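Glucose dehydrogenase (Serratia sp. FS14, PDB 7CDY) belongs to the glucose/sorbosone dehydrogenase family of beta-propeller proteins and carries a bound calcium ion. Local coordinates at residues E207-N219 and W229-I243. Numbering follows the deposited sequence.
Sequences EHEHGPRGGDELN and WPLATYGINYSGQPI. With CA (calcium ion), chain D.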
loop_
_atom_site.group_PDB
_atom_site.type_symbol
_atom_site.label_atom_id
_atom_site.label_comp_id
_atom_site.label_asym_id
_atom_site.label_seq_id
_atom_site.Cartn_x
_atom_site.Cartn_y
_atom_site.Cartn_z
ATOM N N GLU A 207 -6.208 5.141 -4.536
ATOM C CA GLU A 207 -5.361 5.187 -3.352
ATOM C C GLU A 207 -6.250 5.321 -2.128
ATOM O O GLU A 207 -7.344 5.887 -2.206
ATOM C CB GLU A 207 -4.385 6.377 -3.451
ATOM C CG GLU A 207 -3.516 6.646 -2.232
ATOM C CD GLU A 207 -4.080 7.698 -1.291
ATOM O OE1 GLU A 207 -5.269 8.067 -1.408
ATOM O OE2 GLU A 207 -3.316 8.131 -0.401
ATOM N N HIS A 208 -5.781 4.817 -0.987
ATOM C CA HIS A 208 -6.438 5.155 0.271
ATOM C C HIS A 208 -5.398 5.449 1.344
ATOM O O HIS A 208 -4.226 5.076 1.221
ATOM C CB HIS A 208 -7.558 4.173 0.682
ATOM C CG HIS A 208 -7.090 2.818 1.114
ATOM N ND1 HIS A 208 -6.187 2.623 2.137
ATOM C CD2 HIS A 208 -7.478 1.583 0.714
ATOM C CE1 HIS A 208 -6.016 1.324 2.324
ATOM N NE2 HIS A 208 -6.792 0.670 1.478
ATOM N N GLU A 209 -5.831 6.143 2.397
ATOM C CA GLU A 209 -4.883 6.579 3.413
ATOM C C GLU A 209 -5.589 6.743 4.748
ATOM O O GLU A 209 -6.787 7.020 4.813
ATOM C CB GLU A 209 -4.185 7.893 3.026
ATOM C CG GLU A 209 -5.140 9.031 2.691
ATOM C CD GLU A 209 -4.391 10.238 2.171
ATOM O OE1 GLU A 209 -4.170 11.196 2.936
ATOM O OE2 GLU A 209 -3.970 10.219 0.992
ATOM N N HIS A 210 -4.799 6.619 5.808
ATOM C CA HIS A 210 -5.262 6.859 7.166
ATOM C C HIS A 210 -5.422 8.348 7.410
ATOM O O HIS A 210 -4.544 9.150 7.053
ATOM C CB HIS A 210 -4.215 6.362 8.164
ATOM C CG HIS A 210 -4.042 4.879 8.173
ATOM N ND1 HIS A 210 -4.794 4.054 8.981
ATOM C CD2 HIS A 210 -3.199 4.071 7.485
ATOM C CE1 HIS A 210 -4.429 2.798 8.779
ATOM N NE2 HIS A 210 -3.466 2.781 7.874
ATOM N N GLY A 211 -6.535 8.716 8.037
ATOM C CA GLY A 211 -6.620 9.982 8.717
ATOM C C GLY A 211 -6.008 9.874 10.084
ATOM O O GLY A 211 -5.527 8.813 10.497
ATOM N N PRO A 212 -6.002 10.988 10.811
ATOM C CA PRO A 212 -5.502 10.968 12.193
ATOM C C PRO A 212 -6.552 10.376 13.126
ATOM O O PRO A 212 -6.862 9.185 13.015
ATOM C CB PRO A 212 -5.199 12.449 12.476
ATOM C CG PRO A 212 -6.178 13.199 11.612
ATOM C CD PRO A 212 -6.401 12.336 10.368
ATOM N N ARG A 213 -7.129 11.163 14.034
ATOM C CA ARG A 213 -8.270 10.669 14.800
ATOM C C ARG A 213 -9.506 10.909 13.943
ATOM O O ARG A 213 -10.106 11.989 13.957
ATOM C CB ARG A 213 -8.360 11.352 16.161
ATOM C CG ARG A 213 -9.536 10.882 17.007
ATOM C CD ARG A 213 -9.385 11.365 18.438
ATOM N NE ARG A 213 -10.630 11.249 19.186
ATOM C CZ ARG A 213 -10.767 11.633 20.449
ATOM N NH1 ARG A 213 -11.935 11.497 21.063
ATOM N NH2 ARG A 213 -9.734 12.154 21.099
ATOM N N GLY A 214 -9.872 9.895 13.163
ATOM C CA GLY A 214 -10.906 10.032 12.166
ATOM C C GLY A 214 -10.366 10.473 10.815
ATOM O O GLY A 214 -9.222 10.918 10.665
ATOM N N GLY A 215 -11.224 10.335 9.810
ATOM C CA GLY A 215 -10.959 10.899 8.501
ATOM C C GLY A 215 -10.154 10.055 7.532
ATOM O O GLY A 215 -9.487 10.620 6.653
ATOM N N ASP A 216 -10.215 8.728 7.623
ATOM C CA ASP A 216 -9.611 7.897 6.584
ATOM C C ASP A 216 -10.264 8.223 5.243
ATOM O O ASP A 216 -11.436 8.612 5.183
ATOM C CB ASP A 216 -9.837 6.409 6.888
ATOM C CG ASP A 216 -9.022 5.885 8.077
ATOM O OD1 ASP A 216 -8.320 6.655 8.767
ATOM O OD2 ASP A 216 -9.107 4.657 8.318
ATOM N N GLU A 217 -9.505 8.064 4.156
ATOM C CA GLU A 217 -9.927 8.550 2.845
ATOM C C GLU A 217 -9.593 7.565 1.740
ATOM O O GLU A 217 -8.547 6.909 1.758
ATOM C CB GLU A 217 -9.157 9.800 2.400
ATOM C CG GLU A 217 -9.306 10.992 3.269
ATOM C CD GLU A 217 -8.540 12.182 2.721
ATOM O OE1 GLU A 217 -7.699 12.043 1.790
ATOM O OE2 GLU A 217 -8.785 13.276 3.217
ATOM N N LEU A 218 -10.461 7.555 0.729
ATOM C CA LEU A 218 -10.212 6.932 -0.566
ATOM C C LEU A 218 -10.154 8.036 -1.618
ATOM O O LEU A 218 -11.060 8.873 -1.680
ATOM C CB LEU A 218 -11.365 5.975 -0.885
ATOM C CG LEU A 218 -11.404 5.286 -2.249
ATOM C CD1 LEU A 218 -10.275 4.287 -2.371
ATOM C CD2 LEU A 218 -12.736 4.588 -2.440
ATOM N N ASN A 219 -9.085 8.055 -2.425
ATOM C CA ASN A 219 -8.838 9.087 -3.432
ATOM C C ASN A 219 -8.580 8.461 -4.798
ATOM O O ASN A 219 -8.119 7.322 -4.903
ATOM C CB ASN A 219 -7.599 9.919 -3.063
ATOM C CG ASN A 219 -7.798 10.742 -1.798
ATOM O OD1 ASN A 219 -8.621 11.652 -1.778
ATOM N ND2 ASN A 219 -7.023 10.461 -0.756
ATOM N N TRP A 229 -3.682 17.202 2.749
ATOM C CA TRP A 229 -3.140 16.996 4.117
ATOM C C TRP A 229 -1.952 17.924 4.337
ATOM O O TRP A 229 -1.102 17.971 3.482
ATOM C CB TRP A 229 -2.718 15.544 4.322
ATOM C CG TRP A 229 -2.079 15.271 5.657
ATOM C CD1 TRP A 229 -0.750 15.090 5.898
ATOM C CD2 TRP A 229 -2.720 15.265 6.940
ATOM N NE1 TRP A 229 -0.523 14.907 7.231
ATOM C CE2 TRP A 229 -1.716 14.983 7.894
ATOM C CE3 TRP A 229 -4.043 15.364 7.374
ATOM C CZ2 TRP A 229 -1.986 14.864 9.256
ATOM C CZ3 TRP A 229 -4.323 15.242 8.714
ATOM C CH2 TRP A 229 -3.298 14.987 9.632
ATOM N N PRO A 230 -1.813 18.630 5.478
ATOM C CA PRO A 230 -2.703 18.696 6.644
ATOM C C PRO A 230 -3.593 19.939 6.684
ATOM O O PRO A 230 -4.189 20.211 7.728
ATOM C CB PRO A 230 -1.711 18.765 7.806
ATOM C CG PRO A 230 -0.612 19.623 7.255
ATOM C CD PRO A 230 -0.512 19.270 5.769
ATOM N N LEU A 231 -3.689 20.671 5.567
ATOM C CA LEU A 231 -4.557 21.850 5.515
ATOM C C LEU A 231 -6.027 21.468 5.475
ATOM O O LEU A 231 -6.880 22.205 5.995
ATOM C CB LEU A 231 -4.245 22.646 4.257
ATOM C CG LEU A 231 -2.793 23.071 4.051
ATOM C CD1 LEU A 231 -2.620 23.839 2.729
ATOM C CD2 LEU A 231 -2.321 23.899 5.233
ATOM N N ALA A 232 -6.350 20.343 4.850
ATOM C CA ALA A 232 -7.709 19.830 4.788
ATOM C C ALA A 232 -7.719 18.422 5.361
ATOM O O ALA A 232 -6.828 17.617 5.050
ATOM C CB ALA A 232 -8.203 19.803 3.346
ATOM N N THR A 233 -8.698 18.135 6.221
ATOM C CA THR A 233 -8.826 16.799 6.792
ATOM C C THR A 233 -10.229 16.614 7.348
ATOM O O THR A 233 -10.881 17.583 7.754
ATOM C CB THR A 233 -7.779 16.553 7.887
ATOM O OG1 THR A 233 -7.914 15.211 8.371
ATOM C CG2 THR A 233 -7.951 17.511 9.046
ATOM N N TYR A 234 -10.698 15.367 7.328
ATOM C CA TYR A 234 -11.922 14.970 8.014
ATOM C C TYR A 234 -11.665 14.444 9.421
ATOM O O TYR A 234 -12.623 14.056 10.103
ATOM C CB TYR A 234 -12.702 13.938 7.174
ATOM C CG TYR A 234 -13.468 14.580 6.050
ATOM C CD1 TYR A 234 -14.652 15.268 6.300
ATOM C CD2 TYR A 234 -12.979 14.563 4.756
ATOM C CE1 TYR A 234 -15.350 15.883 5.280
ATOM C CE2 TYR A 234 -13.669 15.190 3.723
ATOM C CZ TYR A 234 -14.850 15.859 4.006
ATOM O OH TYR A 234 -15.559 16.496 3.011
ATOM N N GLY A 235 -10.421 14.452 9.894
ATOM C CA GLY A 235 -10.092 14.010 11.227
ATOM C C GLY A 235 -9.672 15.164 12.128
ATOM O O GLY A 235 -9.611 16.328 11.730
ATOM N N ILE A 236 -9.387 14.803 13.378
ATOM C CA ILE A 236 -8.850 15.715 14.382
ATOM C C ILE A 236 -7.579 15.088 14.947
ATOM O O ILE A 236 -7.213 13.975 14.586
ATOM C CB ILE A 236 -9.871 16.054 15.492
ATOM C CG1 ILE A 236 -10.288 14.792 16.263
ATOM C CG2 ILE A 236 -11.070 16.751 14.885
ATOM C CD1 ILE A 236 -11.313 15.026 17.377
ATOM N N ASN A 237 -6.880 15.821 15.812
ATOM C CA ASN A 237 -5.697 15.236 16.421
ATOM C C ASN A 237 -6.096 14.239 17.512
ATOM O O ASN A 237 -7.227 14.243 18.018
ATOM C CB ASN A 237 -4.764 16.321 16.974
ATOM C CG ASN A 237 -3.304 15.957 16.817
ATOM O OD1 ASN A 237 -2.975 14.808 16.523
ATOM N ND2 ASN A 237 -2.418 16.931 17.013
ATOM N N TYR A 238 -5.147 13.354 17.852
ATOM C CA TYR A 238 -5.439 12.265 18.786
ATOM C C TYR A 238 -5.853 12.784 20.161
ATOM O O TYR A 238 -6.622 12.122 20.868
ATOM C CB TYR A 238 -4.246 11.305 18.860
ATOM C CG TYR A 238 -3.989 10.612 17.540
ATOM C CD1 TYR A 238 -4.796 9.565 17.118
ATOM C CD2 TYR A 238 -2.961 11.026 16.704
ATOM C CE1 TYR A 238 -4.579 8.941 15.899
ATOM C CE2 TYR A 238 -2.738 10.408 15.477
ATOM C CZ TYR A 238 -3.545 9.366 15.092
ATOM O OH TYR A 238 -3.328 8.749 13.880
ATOM N N SER A 239 -5.384 13.974 20.536
ATOM C CA SER A 239 -5.775 14.596 21.795
ATOM C C SER A 239 -7.238 15.000 21.814
ATOM O O SER A 239 -7.792 15.229 22.896
ATOM C CB SER A 239 -4.959 15.866 21.993
ATOM O OG SER A 239 -5.336 16.838 21.023
ATOM N N GLY A 240 -7.875 15.103 20.654
ATOM C CA GLY A 240 -9.197 15.667 20.549
ATOM C C GLY A 240 -9.216 17.114 20.110
ATOM O O GLY A 240 -10.289 17.632 19.795
ATOM N N GLN A 241 -8.062 17.778 20.091
ATOM C CA GLN A 241 -7.945 19.108 19.518
ATOM C C GLN A 241 -7.826 19.012 17.998
ATOM O O GLN A 241 -7.431 17.976 17.467
ATOM C CB GLN A 241 -6.701 19.789 20.080
ATOM C CG GLN A 241 -6.784 20.059 21.574
ATOM C CD GLN A 241 -8.029 20.837 21.936
ATOM O OE1 GLN A 241 -8.224 21.959 21.475
ATOM N NE2 GLN A 241 -8.885 20.239 22.754
ATOM N N PRO A 242 -8.160 20.081 17.274
ATOM C CA PRO A 242 -7.975 20.070 15.817
ATOM C C PRO A 242 -6.518 19.853 15.435
ATOM O O PRO A 242 -5.593 20.208 16.170
ATOM C CB PRO A 242 -8.437 21.468 15.390
ATOM C CG PRO A 242 -9.346 21.921 16.499
ATOM C CD PRO A 242 -8.787 21.332 17.744
ATOM N N ILE A 243 -6.324 19.264 14.261
ATOM C CA ILE A 243 -4.984 19.260 13.665
ATOM C C ILE A 243 -4.526 20.710 13.517
ATOM O O ILE A 243 -5.278 21.538 12.969
ATOM C CB ILE A 243 -5.027 18.545 12.301
ATOM C CG1 ILE A 243 -5.302 17.038 12.468
ATOM C CG2 ILE A 243 -3.754 18.807 11.491
ATOM C CD1 ILE A 243 -4.214 16.249 13.198
HETATM CA CA CA D . -7.214 14.449 1.777
HETATM O O HOH W 1 -5.015 13.473 1.559
HETATM O O HOH W 2 -10.350 13.313 23.849
HETATM O O HOH W 3 -9.528 13.215 5.769
HETATM O O HOH W 4 -8.355 14.081 -0.371
HETATM O O HOH W 5 -6.364 15.186 3.903
HETATM O O HOH W 6 -8.725 16.242 2.097
#
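R213 and I236 pair as a single antiparallel hydrogen-bonded bridge: R213 N donates to I236 O at 2.9 Å, nearly in line with the carbonyl, and I236 N returns a straight bond to R213 O (171° at the hydrogen). Beyond the bridge the R213 side chain runs extended, CG anti to the backbone N (chi1 180°), alongside I236, whose CD1 lies over one guanidinium face. That reach brings NH2 to Y238 O at 3.1 Å, the oxygen near the guanidinium plane but the donor well above the carbonyl plane; a water at the guanidinium edge takes a further NH2 bond. P212 is buried next to the bridge, its CG 3.9 Å from W229 CH2 and 4.0 Å from I243 CD1, while Y238 sets its ring against the P212 backbone. R213 N lies 3.8 Å above the plane of the Y238 ring, offset toward its rim.

The bridge ties the hairpin connection between strands 205-210 and 216-219, within one four-stranded antiparallel sheet of the beta-propeller, to the long loop leading to strand 259-261. The backbones stay close through G214 and G215: G235 CA makes a CA-H...O contact with G214 O, and G215 CA lies 3.7 Å from Y234 C. G215 and D216 also form a G1 bulge opposite W261.

One water joins G215 O, Y234 N and E217 OE2. E217 chelates calcium through both carboxylate oxygens (OE1 2.5 Å), with Y227 O and four waters completing the site; one of those waters donates to A232 O, another to E209 OE1. N219 ND2 steadies E217 OE1 from the anti side, nearly straight at 168°.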